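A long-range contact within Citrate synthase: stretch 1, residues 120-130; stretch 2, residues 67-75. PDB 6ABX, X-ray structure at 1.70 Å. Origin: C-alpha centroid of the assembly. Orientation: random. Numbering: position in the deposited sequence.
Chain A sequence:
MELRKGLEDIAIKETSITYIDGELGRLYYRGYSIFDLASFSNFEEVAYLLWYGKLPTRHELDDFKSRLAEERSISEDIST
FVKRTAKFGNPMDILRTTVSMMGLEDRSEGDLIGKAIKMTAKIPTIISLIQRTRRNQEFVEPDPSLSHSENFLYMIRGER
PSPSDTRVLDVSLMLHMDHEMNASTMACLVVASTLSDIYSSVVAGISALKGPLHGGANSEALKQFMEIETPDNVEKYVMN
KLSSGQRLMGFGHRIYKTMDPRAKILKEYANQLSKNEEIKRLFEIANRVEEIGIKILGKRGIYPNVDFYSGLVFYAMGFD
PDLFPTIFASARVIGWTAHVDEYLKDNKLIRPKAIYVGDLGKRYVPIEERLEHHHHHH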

# COMPACT_ATOMS: atom_id res chain seq x y z
N THR A 120 14.75 1.77 -7.90
CA THR A 120 15.48 0.58 -8.22
C THR A 120 16.98 0.78 -7.93
O THR A 120 17.63 -0.09 -7.38
CB THR A 120 15.27 0.19 -9.70
OG1 THR A 120 13.87 -0.02 -9.94
CG2 THR A 120 16.06 -1.03 -10.09
N ALA A 121 17.51 1.96 -8.21
CA ALA A 121 18.88 2.30 -7.91
C ALA A 121 19.14 2.39 -6.41
O ALA A 121 20.22 1.99 -5.94
CB ALA A 121 19.30 3.60 -8.59
N LYS A 122 18.21 2.96 -5.66
CA LYS A 122 18.49 3.32 -4.29
C LYS A 122 18.16 2.22 -3.29
O LYS A 122 18.80 2.20 -2.25
CB LYS A 122 17.69 4.54 -3.87
CG LYS A 122 18.05 5.82 -4.63
CD LYS A 122 17.09 6.95 -4.41
CE LYS A 122 17.60 8.22 -5.09
NZ LYS A 122 16.81 9.41 -4.74
N ILE A 123 17.23 1.31 -3.61
CA ILE A 123 16.89 0.30 -2.62
C ILE A 123 18.12 -0.48 -2.17
O ILE A 123 18.25 -0.75 -0.96
CB ILE A 123 15.69 -0.55 -3.09
CG1 ILE A 123 14.44 0.33 -2.96
CG2 ILE A 123 15.62 -1.82 -2.28
CD1 ILE A 123 13.21 -0.15 -3.71
N PRO A 124 19.00 -0.97 -3.06
CA PRO A 124 20.20 -1.68 -2.61
C PRO A 124 21.07 -0.85 -1.67
O PRO A 124 21.70 -1.42 -0.75
CB PRO A 124 20.97 -2.07 -3.87
CG PRO A 124 19.85 -2.08 -4.94
CD PRO A 124 18.88 -1.00 -4.53
N THR A 125 21.11 0.46 -1.87
CA THR A 125 21.90 1.31 -1.00
C THR A 125 21.35 1.25 0.43
O THR A 125 22.08 1.14 1.40
CB THR A 125 21.93 2.74 -1.52
OG1 THR A 125 22.26 2.66 -2.91
CG2 THR A 125 22.87 3.63 -0.73
N ILE A 126 20.03 1.29 0.54
CA ILE A 126 19.34 1.22 1.85
C ILE A 126 19.58 -0.14 2.49
O ILE A 126 19.93 -0.26 3.68
CB ILE A 126 17.83 1.50 1.67
CG1 ILE A 126 17.60 2.96 1.24
CG2 ILE A 126 17.04 1.14 2.91
CD1 ILE A 126 16.24 3.25 0.69
N ILE A 127 19.40 -1.22 1.71
CA ILE A 127 19.55 -2.55 2.24
C ILE A 127 20.97 -2.74 2.78
O ILE A 127 21.18 -3.31 3.86
CB ILE A 127 19.23 -3.61 1.18
CG1 ILE A 127 17.74 -3.56 0.83
CG2 ILE A 127 19.63 -5.00 1.67
CD1 ILE A 127 17.38 -4.44 -0.33
N SER A 128 21.94 -2.31 1.98
CA SER A 128 23.37 -2.45 2.31
C SER A 128 23.70 -1.68 3.62
O SER A 128 24.41 -2.23 4.48
CB SER A 128 24.21 -2.03 1.13
OG SER A 128 23.98 -2.88 0.01
N LEU A 129 23.17 -0.47 3.77
CA LEU A 129 23.38 0.31 5.00
C LEU A 129 22.72 -0.36 6.20
O LEU A 129 23.34 -0.43 7.27
CB LEU A 129 22.88 1.72 4.78
CG LEU A 129 23.03 2.67 5.97
CD1 LEU A 129 24.47 2.73 6.44
CD2 LEU A 129 22.52 4.03 5.52
N ILE A 130 21.55 -0.99 6.03
CA ILE A 130 21.00 -1.79 7.11
C ILE A 130 22.02 -2.86 7.51
O ILE A 130 22.30 -3.03 8.70
CB ILE A 130 19.63 -2.42 6.77
CG1 ILE A 130 18.55 -1.38 6.53
CG2 ILE A 130 19.24 -3.43 7.88
CD1 ILE A 130 17.26 -1.93 5.96
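Stretch 2, residues 67-75: RLAEERSIS

A chain leaving a helix can still pack closely on a neighbouring helix if it follows one flank and offers both apolar side chains and backbone carbonyls, and this contact in citrate synthase illustrates the principle. Stretch 1 is helical throughout, with a kink at Pro124 and Thr125. Stretch 2 begins as the last turn of a helix, residues 67 to 69, leaves helical geometry at Glu70 and passes through a type I turn from Ala69 to Arg72; just before it, and overlapping it, Glu71 N donates to Leu68 O at 2.9 Å. From Ser73 to Ser75 the backbone is extended, with psi near 150°, and Ser75 caps the helix that follows. The order of contacts runs the same way in both stretches: Leu68 meets Thr120 and Ala121, while Ile74 reaches as far as Leu129. The backbones come closest at Lys122 and Arg72, whose CA atoms are 4.6 Å apart.

Ile74 covers the most surface. Its CA-to-CB bond points sideways, but with chi1 in p and chi2 in t the end of the side chain comes nearer to the helix. There it meets residues from successive turns: CG2 lies 4.0 Å from Lys122 CB and 4.0 Å from Ile126 CG1, CG1 is 3.9 Å from Thr125 CG2, and CD1 is 4.1 Å from Leu129 CD2.

Ala121, next in covered area, shows what a small side chain permits. Its CB points toward stretch 2 and lies 3.4 Å from Leu68 O and 3.5 Å from Glu71 O, so the end of the helix and the turn after it come close to the helix of stretch 1. Leu68 CD2 adds an apolar contact at 4.3 Å from Ala121 CB, and Arg72 CG approaches Ala121 O to 3.6 Å.

Lys122 is the third anchor. Its chain, m at chi1 and extended thereafter, runs beside the loop, with CG 3.2 Å from Glu71 O and CE 3.3 Å from Ser73 O. At its tip a water accepts a hydrogen bond from Lys122 NZ at 3.1 Å and a weak one from Ser75 N at 3.3 Å, bridging the two stretches.

One direct hydrogen bond joins them: Thr125 OG1 donates to Arg72 O at 2.7 Å. It satisfies a carbonyl at the close of the turn, and the same threonine turns its methyl to Ile74. Polar anchoring and apolar packing thus meet at a single residue.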

# COMPACT_ATOMS: atom_id res chain seq x y z
N ARG A 67 22.51 5.78 -16.31
CA ARG A 67 21.44 6.44 -15.67
C ARG A 67 21.13 5.80 -14.33
O ARG A 67 20.94 6.54 -13.36
CB ARG A 67 20.20 6.44 -16.55
CG ARG A 67 19.08 7.24 -15.93
CD ARG A 67 17.87 7.33 -16.81
NE ARG A 67 16.88 8.19 -16.18
CZ ARG A 67 15.67 8.38 -16.65
NH1 ARG A 67 15.28 7.75 -17.76
NH2 ARG A 67 14.85 9.21 -16.00
N LEU A 68 21.01 4.47 -14.29
CA LEU A 68 20.80 3.79 -13.00
C LEU A 68 21.96 4.07 -12.03
O LEU A 68 21.71 4.46 -10.84
CB LEU A 68 20.64 2.27 -13.22
CG LEU A 68 19.25 1.75 -13.55
CD1 LEU A 68 19.34 0.33 -14.10
CD2 LEU A 68 18.37 1.79 -12.33
N ALA A 69 23.19 3.89 -12.49
CA ALA A 69 24.37 3.95 -11.63
C ALA A 69 24.47 5.33 -10.96
O ALA A 69 24.89 5.46 -9.81
CB ALA A 69 25.59 3.62 -12.43
N GLU A 70 24.09 6.38 -11.71
CA GLU A 70 24.17 7.74 -11.22
C GLU A 70 22.96 8.15 -10.35
O GLU A 70 22.93 9.30 -9.88
CB GLU A 70 24.35 8.70 -12.40
CG GLU A 70 25.64 8.53 -13.13
CD GLU A 70 26.93 8.85 -12.40
OE1 GLU A 70 27.99 8.40 -12.88
OE2 GLU A 70 26.89 9.60 -11.37
N GLU A 71 22.03 7.23 -9.99
CA GLU A 71 20.86 7.55 -9.21
C GLU A 71 20.81 6.77 -7.88
O GLU A 71 19.80 6.75 -7.19
CB GLU A 71 19.60 7.28 -10.01
CG GLU A 71 19.52 8.18 -11.22
CD GLU A 71 18.80 9.48 -11.03
OE1 GLU A 71 18.60 10.12 -12.07
OE2 GLU A 71 18.40 9.83 -9.85
N ARG A 72 21.96 6.22 -7.49
CA ARG A 72 22.06 5.27 -6.34
C ARG A 72 22.17 5.92 -4.95
O ARG A 72 21.99 5.17 -3.96
CB ARG A 72 23.25 4.34 -6.52
CG ARG A 72 23.08 3.33 -7.63
CD ARG A 72 24.38 2.59 -7.83
NE ARG A 72 24.31 1.63 -8.90
CZ ARG A 72 25.34 1.19 -9.60
NH1 ARG A 72 26.58 1.48 -9.21
NH2 ARG A 72 25.12 0.42 -10.65
N SER A 73 22.50 7.22 -4.86
CA SER A 73 22.75 7.88 -3.56
C SER A 73 21.44 8.11 -2.83
O SER A 73 20.43 8.40 -3.50
CB SER A 73 23.42 9.25 -3.71
OG SER A 73 24.70 9.06 -4.21
N ILE A 74 21.51 8.03 -1.51
CA ILE A 74 20.35 8.33 -0.69
C ILE A 74 20.57 9.62 0.10
O ILE A 74 21.72 9.97 0.46
CB ILE A 74 20.00 7.13 0.21
CG1 ILE A 74 21.19 6.70 1.08
CG2 ILE A 74 19.47 5.98 -0.63
CD1 ILE A 74 20.86 5.58 2.07
N SER A 75 19.46 10.24 0.47
CA SER A 75 19.50 11.51 1.21
C SER A 75 20.06 11.31 2.60
O SER A 75 20.05 10.21 3.16
CB SER A 75 18.14 12.15 1.27
OG SER A 75 17.22 11.39 2.05
O HOH W 1 16.98 9.46 -1.60